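Local coordinates for imelysin-like protein (Psychrobacter arcticus, PDB 3PF0) that is of unknown function but belongs to the imelysin-like (M75 peptidase) family and may be a metalloendopeptidase, at residues A[88-99]-A[175-186]; A[310-318]-A[329-337]. All coordinates share one frame; numbering follows the deposited sequence.

Contact 1: A[88-99]-A[175-186]; sequences APVSGDELQALR and LYANDSLDAGQC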
loop_
_atom_site.group_PDB
_atom_site.type_symbol
_atom_site.label_atom_id
_atom_site.label_comp_id
_atom_site.label_asym_id
_atom_site.label_seq_id
_atom_site.Cartn_x
_atom_site.Cartn_y
_atom_site.Cartn_z
ATOM N N ALA A 88 1.231 18.555 -26.038
ATOM C CA ALA A 88 -0.181 18.217 -25.833
ATOM C C ALA A 88 -0.980 18.424 -27.136
ATOM O O ALA A 88 -0.673 19.361 -27.883
ATOM C CB ALA A 88 -0.771 19.058 -24.708
ATOM N N PRO A 89 -1.972 17.557 -27.470
ATOM C CA PRO A 89 -2.493 16.413 -26.692
ATOM C C PRO A 89 -1.519 15.228 -26.610
ATOM O O PRO A 89 -0.759 14.963 -27.546
ATOM C CB PRO A 89 -3.787 16.047 -27.433
ATOM C CG PRO A 89 -3.537 16.472 -28.848
ATOM C CD PRO A 89 -2.736 17.744 -28.720
ATOM N N VAL A 90 -1.528 14.540 -25.461
ATOM C CA VAL A 90 -0.663 13.388 -25.209
ATOM C C VAL A 90 -1.465 12.104 -25.474
ATOM O O VAL A 90 -2.534 11.919 -24.906
ATOM C CB VAL A 90 -0.052 13.433 -23.778
ATOM C CG1 VAL A 90 0.776 12.184 -23.475
ATOM C CG2 VAL A 90 0.790 14.687 -23.584
ATOM N N SER A 91 -0.952 11.244 -26.362
ATOM C CA SER A 91 -1.555 9.959 -26.718
ATOM C C SER A 91 -0.454 8.954 -27.092
ATOM O O SER A 91 0.729 9.227 -26.862
ATOM C CB SER A 91 -2.558 10.131 -27.862
ATOM O OG SER A 91 -1.942 10.691 -29.012
ATOM N N GLY A 92 -0.857 7.816 -27.663
ATOM C CA GLY A 92 0.034 6.753 -28.129
ATOM C C GLY A 92 1.049 6.299 -27.104
ATOM O O GLY A 92 0.730 6.183 -25.918
ATOM N N ASP A 93 2.300 6.103 -27.556
ATOM C CA ASP A 93 3.435 5.671 -26.735
ATOM C C ASP A 93 3.636 6.527 -25.465
ATOM O O ASP A 93 4.002 5.978 -24.422
ATOM C CB ASP A 93 4.729 5.718 -27.571
ATOM C CG ASP A 93 4.787 4.745 -28.731
ATOM O OD1 ASP A 93 4.146 3.672 -28.640
ATOM O OD2 ASP A 93 5.529 5.024 -29.700
ATOM N N GLU A 94 3.444 7.861 -25.576
ATOM C CA GLU A 94 3.623 8.819 -24.467
ATOM C C GLU A 94 2.576 8.602 -23.386
ATOM O O GLU A 94 2.935 8.551 -22.214
ATOM C CB GLU A 94 3.604 10.281 -24.960
ATOM C CG GLU A 94 4.792 10.652 -25.841
ATOM C CD GLU A 94 4.759 10.168 -27.284
ATOM O OE1 GLU A 94 3.711 9.646 -27.731
ATOM O OE2 GLU A 94 5.795 10.308 -27.972
ATOM N N LEU A 95 1.302 8.397 -23.769
ATOM C CA LEU A 95 0.246 8.133 -22.782
ATOM C C LEU A 95 0.444 6.760 -22.121
ATOM O O LEU A 95 0.216 6.644 -20.916
ATOM C CB LEU A 95 -1.171 8.244 -23.378
ATOM C CG LEU A 95 -2.336 7.994 -22.386
ATOM C CD1 LEU A 95 -2.380 9.033 -21.247
ATOM C CD2 LEU A 95 -3.650 7.929 -23.099
ATOM N N GLN A 96 0.897 5.741 -22.890
ATOM C CA GLN A 96 1.138 4.405 -22.334
ATOM C C GLN A 96 2.263 4.450 -21.284
ATOM O O GLN A 96 2.126 3.831 -20.232
ATOM C CB GLN A 96 1.440 3.362 -23.426
ATOM C CG GLN A 96 1.147 1.910 -22.983
ATOM C CD GLN A 96 -0.218 1.715 -22.334
ATOM O OE1 GLN A 96 -1.276 2.050 -22.903
ATOM N NE2 GLN A 96 -0.219 1.184 -21.109
ATOM N N ALA A 97 3.327 5.222 -21.551
ATOM C CA ALA A 97 4.447 5.416 -20.636
ATOM C C ALA A 97 3.950 6.051 -19.320
ATOM O O ALA A 97 4.369 5.627 -18.242
ATOM C CB ALA A 97 5.516 6.289 -21.289
ATOM N N LEU A 98 3.013 7.015 -19.406
ATOM C CA LEU A 98 2.427 7.648 -18.208
ATOM C C LEU A 98 1.589 6.640 -17.401
ATOM O O LEU A 98 1.654 6.621 -16.171
ATOM C CB LEU A 98 1.581 8.885 -18.560
ATOM C CG LEU A 98 2.330 10.129 -19.071
ATOM C CD1 LEU A 98 1.385 11.289 -19.254
ATOM C CD2 LEU A 98 3.450 10.544 -18.134
ATOM N N ARG A 99 0.846 5.786 -18.102
ATOM C CA ARG A 99 0.005 4.742 -17.500
ATOM C C ARG A 99 0.864 3.661 -16.830
ATOM O O ARG A 99 0.544 3.229 -15.726
ATOM C CB ARG A 99 -0.911 4.114 -18.554
ATOM C CG ARG A 99 -2.055 5.032 -18.957
ATOM C CD ARG A 99 -2.848 4.400 -20.073
ATOM N NE ARG A 99 -4.001 5.215 -20.452
ATOM C CZ ARG A 99 -4.903 4.847 -21.354
ATOM N NH1 ARG A 99 -4.798 3.678 -21.969
ATOM N NH2 ARG A 99 -5.928 5.641 -21.637
ATOM N N LEU A 175 -5.669 9.487 -16.164
ATOM C CA LEU A 175 -4.880 8.779 -17.194
ATOM C C LEU A 175 -5.696 7.740 -17.990
ATOM O O LEU A 175 -5.354 7.453 -19.145
ATOM C CB LEU A 175 -3.640 8.114 -16.578
ATOM C CG LEU A 175 -2.563 9.089 -16.085
ATOM C CD1 LEU A 175 -1.562 8.386 -15.204
ATOM C CD2 LEU A 175 -1.867 9.799 -17.244
ATOM N N TYR A 176 -6.780 7.209 -17.402
ATOM C CA TYR A 176 -7.603 6.195 -18.059
ATOM C C TYR A 176 -8.975 6.684 -18.546
ATOM O O TYR A 176 -9.727 5.876 -19.100
ATOM C CB TYR A 176 -7.790 5.004 -17.129
ATOM C CG TYR A 176 -6.600 4.084 -17.146
ATOM C CD1 TYR A 176 -5.511 4.305 -16.308
ATOM C CD2 TYR A 176 -6.533 3.017 -18.039
ATOM C CE1 TYR A 176 -4.391 3.480 -16.348
ATOM C CE2 TYR A 176 -5.428 2.173 -18.071
ATOM C CZ TYR A 176 -4.358 2.410 -17.227
ATOM O OH TYR A 176 -3.275 1.577 -17.269
ATOM N N ALA A 177 -9.284 7.988 -18.396
ATOM C CA ALA A 177 -10.562 8.580 -18.824
ATOM C C ALA A 177 -10.735 8.513 -20.331
ATOM O O ALA A 177 -11.857 8.308 -20.808
ATOM C CB ALA A 177 -10.652 10.033 -18.371
ATOM N N ASN A 178 -9.636 8.736 -21.083
ATOM C CA ASN A 178 -9.623 8.735 -22.553
ATOM C C ASN A 178 -8.300 8.180 -23.062
ATOM O O ASN A 178 -7.389 7.963 -22.261
ATOM C CB ASN A 178 -9.836 10.168 -23.091
ATOM C CG ASN A 178 -11.188 10.782 -22.779
ATOM O OD1 ASN A 178 -12.232 10.346 -23.282
ATOM N ND2 ASN A 178 -11.198 11.824 -21.957
ATOM N N ASP A 179 -8.175 7.986 -24.391
ATOM C CA ASP A 179 -6.934 7.514 -25.016
ATOM C C ASP A 179 -6.060 8.723 -25.427
ATOM O O ASP A 179 -5.107 8.581 -26.190
ATOM C CB ASP A 179 -7.226 6.576 -26.215
ATOM C CG ASP A 179 -7.890 7.184 -27.439
ATOM O OD1 ASP A 179 -8.534 8.244 -27.302
ATOM O OD2 ASP A 179 -7.823 6.554 -28.525
ATOM N N SER A 180 -6.376 9.897 -24.869
ATOM C CA SER A 180 -5.711 11.163 -25.144
ATOM C C SER A 180 -5.867 12.120 -23.971
ATOM O O SER A 180 -6.934 12.164 -23.353
ATOM C CB SER A 180 -6.307 11.791 -26.404
ATOM O OG SER A 180 -5.645 12.989 -26.769
ATOM N N LEU A 181 -4.800 12.879 -23.662
ATOM C CA LEU A 181 -4.801 13.914 -22.624
ATOM C C LEU A 181 -4.740 15.269 -23.286
ATOM O O LEU A 181 -3.779 15.535 -24.006
ATOM C CB LEU A 181 -3.607 13.785 -21.638
ATOM C CG LEU A 181 -3.512 12.588 -20.692
ATOM C CD1 LEU A 181 -2.191 12.620 -19.941
ATOM C CD2 LEU A 181 -4.624 12.596 -19.664
ATOM N N ASP A 182 -5.733 16.135 -23.042
ATOM C CA ASP A 182 -5.697 17.495 -23.586
ATOM C C ASP A 182 -4.935 18.407 -22.599
ATOM O O ASP A 182 -4.479 17.922 -21.557
ATOM C CB ASP A 182 -7.105 18.033 -23.930
ATOM C CG ASP A 182 -8.097 18.205 -22.787
ATOM O OD1 ASP A 182 -7.654 18.383 -21.629
ATOM O OD2 ASP A 182 -9.315 18.231 -23.062
ATOM N N ALA A 183 -4.796 19.710 -22.922
ATOM C CA ALA A 183 -4.058 20.669 -22.100
ATOM C C ALA A 183 -4.508 20.683 -20.612
ATOM O O ALA A 183 -3.646 20.645 -19.727
ATOM C CB ALA A 183 -4.163 22.064 -22.696
ATOM N N GLY A 184 -5.827 20.716 -20.364
ATOM C CA GLY A 184 -6.400 20.713 -19.019
ATOM C C GLY A 184 -6.135 19.424 -18.259
ATOM O O GLY A 184 -5.752 19.465 -17.085
ATOM N N GLN A 185 -6.301 18.263 -18.936
ATOM C CA GLN A 185 -6.033 16.949 -18.339
ATOM C C GLN A 185 -4.531 16.788 -18.015
ATOM O O GLN A 185 -4.180 16.201 -16.996
ATOM C CB GLN A 185 -6.516 15.824 -19.258
ATOM C CG GLN A 185 -8.006 15.558 -19.109
ATOM C CD GLN A 185 -8.644 14.993 -20.357
ATOM O OE1 GLN A 185 -8.023 14.847 -21.426
ATOM N NE2 GLN A 185 -9.919 14.674 -20.245
ATOM N N CYS A 186 -3.668 17.364 -18.865
ATOM C CA CYS A 186 -2.216 17.386 -18.713
ATOM C C CYS A 186 -1.802 18.168 -17.467
ATOM O O CYS A 186 -0.956 17.697 -16.702
ATOM C CB CYS A 186 -1.573 17.965 -19.961
ATOM S SG CYS A 186 -0.727 16.734 -20.967
HETATM O O HOH W 1 -3.610 6.702 -27.324
HETATM O O HOH W 2 -2.669 0.587 -19.877
HETATM O O HOH W 3 -1.237 1.123 -15.869
#

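Contact 2: A[310-318]-A[329-337]; sequences DTTALLAQM and TQQELYDHL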
loop_
_atom_site.group_PDB
_atom_site.type_symbol
_atom_site.label_atom_id
_atom_site.label_comp_id
_atom_site.label_asym_id
_atom_site.label_seq_id
_atom_site.Cartn_x
_atom_site.Cartn_y
_atom_site.Cartn_z
ATOM N N ASP A 310 2.338 -19.985 -1.371
ATOM C CA ASP A 310 1.179 -20.622 -2.012
ATOM C C ASP A 310 0.201 -19.566 -2.557
ATOM O O ASP A 310 -0.370 -19.753 -3.638
ATOM C CB ASP A 310 0.436 -21.565 -1.036
ATOM C CG ASP A 310 1.213 -22.759 -0.494
ATOM O OD1 ASP A 310 2.186 -23.194 -1.156
ATOM O OD2 ASP A 310 0.844 -23.265 0.591
ATOM N N THR A 311 0.005 -18.468 -1.796
ATOM C CA THR A 311 -0.881 -17.358 -2.158
ATOM C C THR A 311 -0.308 -16.646 -3.387
ATOM O O THR A 311 -1.058 -16.350 -4.317
ATOM C CB THR A 311 -1.095 -16.403 -0.956
ATOM O OG1 THR A 311 -1.386 -17.174 0.212
ATOM C CG2 THR A 311 -2.238 -15.417 -1.185
ATOM N N THR A 312 1.022 -16.417 -3.400
ATOM C CA THR A 312 1.757 -15.770 -4.494
ATOM C C THR A 312 1.653 -16.636 -5.777
ATOM O O THR A 312 1.390 -16.097 -6.857
ATOM C CB THR A 312 3.215 -15.495 -4.064
ATOM O OG1 THR A 312 3.198 -14.703 -2.874
ATOM C CG2 THR A 312 4.025 -14.762 -5.135
ATOM N N ALA A 313 1.814 -17.967 -5.641
ATOM C CA ALA A 313 1.703 -18.912 -6.754
ATOM C C ALA A 313 0.268 -18.946 -7.308
ATOM O O ALA A 313 0.085 -19.023 -8.523
ATOM C CB ALA A 313 2.142 -20.301 -6.313
ATOM N N LEU A 314 -0.745 -18.851 -6.425
ATOM C CA LEU A 314 -2.149 -18.828 -6.841
ATOM C C LEU A 314 -2.480 -17.517 -7.574
ATOM O O LEU A 314 -3.160 -17.540 -8.595
ATOM C CB LEU A 314 -3.073 -19.019 -5.625
ATOM C CG LEU A 314 -4.579 -19.107 -5.888
ATOM C CD1 LEU A 314 -4.961 -20.435 -6.535
ATOM C CD2 LEU A 314 -5.344 -18.921 -4.610
ATOM N N LEU A 315 -1.964 -16.385 -7.070
ATOM C CA LEU A 315 -2.198 -15.075 -7.660
ATOM C C LEU A 315 -1.578 -14.971 -9.061
ATOM O O LEU A 315 -2.204 -14.395 -9.950
ATOM C CB LEU A 315 -1.645 -13.993 -6.732
ATOM C CG LEU A 315 -2.078 -12.549 -6.979
ATOM C CD1 LEU A 315 -3.536 -12.325 -6.591
ATOM C CD2 LEU A 315 -1.230 -11.625 -6.184
ATOM N N ALA A 316 -0.393 -15.587 -9.266
ATOM C CA ALA A 316 0.357 -15.577 -10.528
ATOM C C ALA A 316 -0.387 -16.257 -11.696
ATOM O O ALA A 316 -0.127 -15.915 -12.853
ATOM C CB ALA A 316 1.714 -16.243 -10.334
ATOM N N GLN A 317 -1.287 -17.212 -11.406
ATOM C CA GLN A 317 -2.026 -17.922 -12.459
ATOM C C GLN A 317 -3.421 -17.291 -12.700
ATOM O O GLN A 317 -4.177 -17.763 -13.551
ATOM C CB GLN A 317 -2.106 -19.440 -12.173
ATOM C CG GLN A 317 -2.849 -19.879 -10.899
ATOM C CD GLN A 317 -2.627 -21.346 -10.541
ATOM O OE1 GLN A 317 -2.450 -21.706 -9.370
ATOM N NE2 GLN A 317 -2.632 -22.236 -11.530
HETATM N N MSE A 318 -3.715 -16.173 -12.006
HETATM C CA MSE A 318 -4.973 -15.425 -12.150
HETATM C C MSE A 318 -4.796 -14.276 -13.181
HETATM O O MSE A 318 -3.651 -13.929 -13.475
HETATM C CB MSE A 318 -5.418 -14.877 -10.783
HETATM C CG MSE A 318 -5.893 -15.958 -9.831
HETATM SE SE MSE A 318 -6.375 -15.272 -8.061
HETATM C CE MSE A 318 -8.125 -14.509 -8.425
ATOM N N THR A 329 -11.795 -19.479 -8.020
ATOM C CA THR A 329 -10.399 -19.022 -7.915
ATOM C C THR A 329 -10.306 -17.796 -7.001
ATOM O O THR A 329 -9.329 -17.650 -6.265
ATOM C CB THR A 329 -9.807 -18.720 -9.303
ATOM O OG1 THR A 329 -10.259 -19.693 -10.247
ATOM C CG2 THR A 329 -8.292 -18.701 -9.290
ATOM N N GLN A 330 -11.321 -16.922 -7.052
ATOM C CA GLN A 330 -11.406 -15.717 -6.217
ATOM C C GLN A 330 -11.624 -16.127 -4.759
ATOM O O GLN A 330 -11.051 -15.507 -3.851
ATOM C CB GLN A 330 -12.536 -14.795 -6.699
ATOM C CG GLN A 330 -12.290 -14.135 -8.059
ATOM C CD GLN A 330 -13.520 -13.412 -8.568
ATOM O OE1 GLN A 330 -14.659 -13.715 -8.193
ATOM N NE2 GLN A 330 -13.323 -12.446 -9.448
ATOM N N GLN A 331 -12.425 -17.201 -4.549
ATOM C CA GLN A 331 -12.717 -17.783 -3.237
ATOM C C GLN A 331 -11.448 -18.409 -2.654
ATOM O O GLN A 331 -11.180 -18.237 -1.466
ATOM C CB GLN A 331 -13.858 -18.820 -3.329
ATOM C CG GLN A 331 -14.437 -19.253 -1.969
ATOM C CD GLN A 331 -14.921 -18.094 -1.118
ATOM O OE1 GLN A 331 -15.781 -17.306 -1.523
ATOM N NE2 GLN A 331 -14.360 -17.957 0.075
ATOM N N GLU A 332 -10.659 -19.108 -3.503
ATOM C CA GLU A 332 -9.375 -19.722 -3.151
ATOM C C GLU A 332 -8.380 -18.659 -2.666
ATOM O O GLU A 332 -7.675 -18.874 -1.674
ATOM C CB GLU A 332 -8.801 -20.439 -4.371
ATOM C CG GLU A 332 -8.715 -21.944 -4.239
ATOM C CD GLU A 332 -7.838 -22.565 -5.306
ATOM O OE1 GLU A 332 -8.241 -22.560 -6.493
ATOM O OE2 GLU A 332 -6.719 -23.009 -4.962
ATOM N N LEU A 333 -8.334 -17.506 -3.372
ATOM C CA LEU A 333 -7.464 -16.387 -3.025
ATOM C C LEU A 333 -7.853 -15.830 -1.658
ATOM O O LEU A 333 -6.967 -15.611 -0.826
ATOM C CB LEU A 333 -7.485 -15.286 -4.109
ATOM C CG LEU A 333 -6.666 -14.005 -3.816
ATOM C CD1 LEU A 333 -5.174 -14.310 -3.593
ATOM C CD2 LEU A 333 -6.828 -12.993 -4.923
ATOM N N TYR A 334 -9.169 -15.645 -1.411
ATOM C CA TYR A 334 -9.681 -15.154 -0.130
ATOM C C TYR A 334 -9.333 -16.125 0.985
ATOM O O TYR A 334 -8.869 -15.685 2.028
ATOM C CB TYR A 334 -11.203 -14.912 -0.172
ATOM C CG TYR A 334 -11.764 -14.505 1.176
ATOM C CD1 TYR A 334 -11.536 -13.234 1.694
ATOM C CD2 TYR A 334 -12.468 -15.413 1.961
ATOM C CE1 TYR A 334 -12.004 -12.872 2.955
ATOM C CE2 TYR A 334 -12.935 -15.063 3.226
ATOM C CZ TYR A 334 -12.700 -13.791 3.719
ATOM O OH TYR A 334 -13.178 -13.435 4.956
ATOM N N ASP A 335 -9.549 -17.434 0.760
ATOM C CA ASP A 335 -9.265 -18.513 1.715
ATOM C C ASP A 335 -7.771 -18.549 2.093
ATOM O O ASP A 335 -7.455 -18.697 3.276
ATOM C CB ASP A 335 -9.726 -19.866 1.153
ATOM C CG ASP A 335 -11.236 -20.090 1.175
ATOM O OD1 ASP A 335 -11.956 -19.276 1.804
ATOM O OD2 ASP A 335 -11.696 -21.099 0.590
ATOM N N HIS A 336 -6.866 -18.353 1.102
ATOM C CA HIS A 336 -5.421 -18.301 1.318
ATOM C C HIS A 336 -5.062 -17.091 2.192
ATOM O O HIS A 336 -4.235 -17.223 3.096
ATOM C CB HIS A 336 -4.662 -18.241 -0.023
ATOM C CG HIS A 336 -4.356 -19.584 -0.612
ATOM N ND1 HIS A 336 -5.313 -20.303 -1.306
ATOM C CD2 HIS A 336 -3.205 -20.292 -0.594
ATOM C CE1 HIS A 336 -4.719 -21.426 -1.680
ATOM N NE2 HIS A 336 -3.448 -21.459 -1.280
ATOM N N LEU A 337 -5.706 -15.924 1.938
ATOM C CA LEU A 337 -5.472 -14.682 2.696
ATOM C C LEU A 337 -5.985 -14.806 4.135
ATOM O O LEU A 337 -5.357 -14.276 5.059
ATOM C CB LEU A 337 -6.115 -13.459 2.007
ATOM C CG LEU A 337 -5.472 -12.987 0.699
ATOM C CD1 LEU A 337 -6.334 -11.950 0.011
ATOM C CD2 LEU A 337 -4.038 -12.462 0.914
#

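Contact 1: A[88-99]-A[175-186]
Ala88, beside Cys186 and Ala183, is joined by a cis peptide bond to Pro89, which brings segment 88-99 alongside Leu181, the proline's CA-H resting against that residue's carbonyl. Val90 then pairs with Leu181 in a single antiparallel beta bridge of the hydrogen-bonded kind: Val90 N gives to Leu181 O at 2.9 Å and Leu181 N to Val90 O at 2.8 Å. Beta-branched valine suits this extended spot. Val90 CG2 packs on SG of Cys186, 3.7 Å away, the sulfur that closes the disulfide with Cys85. Gly92, with a positive phi that glycine tolerates easily, has its amide linked by a water to Asp179 O.

The bridge thus ties the turn between helices 48-84 and 92-112 to the connection between helices 167-176 and 183-214, at one end of this all-helical fold. In segment 175-186, Asp182 and Gln185 form a capping box that starts helix 183-214.

Leu95 divides its two methyls: CD1 lies 3.8 Å from CG of Leu181, while CD2 presses on the backbone at Asp179. Leu98 sets its CB against CD2 of Leu175, the two side chains crossing at about a right angle.

Arginine suits position 99, offering several N-H groups to the carbonyl of Leu175 and a flat group to the tyrosine. Its chain, extended from CG to NE, slides CD over the Tyr176 ring and lays the guanidinium flat on it, planes 12° apart, with Arg99 CZ 4.5 Å from the ring centroid in a cation-pi contact. Side-on, Arg99 NE (2.9 Å) and Arg99 NH2 (3.1 Å) both grip Leu175 O, NE from above the carbonyl plane and NH2 within it.

Contact 2: A[310-318]-A[329-337]
An antiparallel helical hairpin is formed here by the end of helix 298-316 and the early turns of helix 327-351, the two short segments running at 161° with their axes 9.8 Å apart. No hydrogen bond crosses between them; the seam is made by side-chain packing. Thr311 and His336 slide past each other in opposite directions, with Thr311 OG1 3.5 Å from CB of His336 and near the plane of its ring. The same hydroxyl is hydrogen-bonded to Ala307 O within its own helix, which lets a threonine sit buried, while its CG2 turns to Leu333 and Leu337.

One turn on, Leu314 points at the partner helix. With CG opposite the backbone N (chi1 -176°), both methyls reach that helix: Leu314 CD2 settles 3.5 Å from Leu333 N and against the imidazole, and CD1 touches OE2 of Glu332. Leu315 puts CD1 3.8 Å from CD2 of Leu333; helices 268-283 and 225-250 cover the side of the hairpin where these leucines lie.

Met318, carried as selenomethionine, lies where the backbones are farther apart (its CA 7.8 Å from Thr329 CA, against 5.8 Å between the CA atoms of Thr311 and His336), which a long unbranched side chain can span. The side chains of Met318 and Thr329 reach toward each other, and Met318 SE rests on CD2 of Leu333. The imidazole of His336 is held within its own helix: His336 ND1 donates to Glu332 O at 2.8 Å, lying above that carbonyl's plane, whereas His336 N reaches the same oxygen from the opposite face.

The two contacts lie 34 Å apart between centres, share no helix and do not touch, their nearest atoms being about 16 Å apart. Contact 1 is partly buried and sits farther from the middle of the chain, where inter-helix connections meet helix ends; it is correspondingly polar, combining backbone pairing, a cation-pi stack, bridging waters and half of a disulfide around a small leucine cluster. Contact 2 is buried and joins consecutive helices with no hydrogen bond across it, held by packing of leucines, a selenomethionine, threonines and a histidine. Where contact 1 spends an arginine on a carbonyl across the interface, contact 2 turns its histidine's donor back upon its own helix.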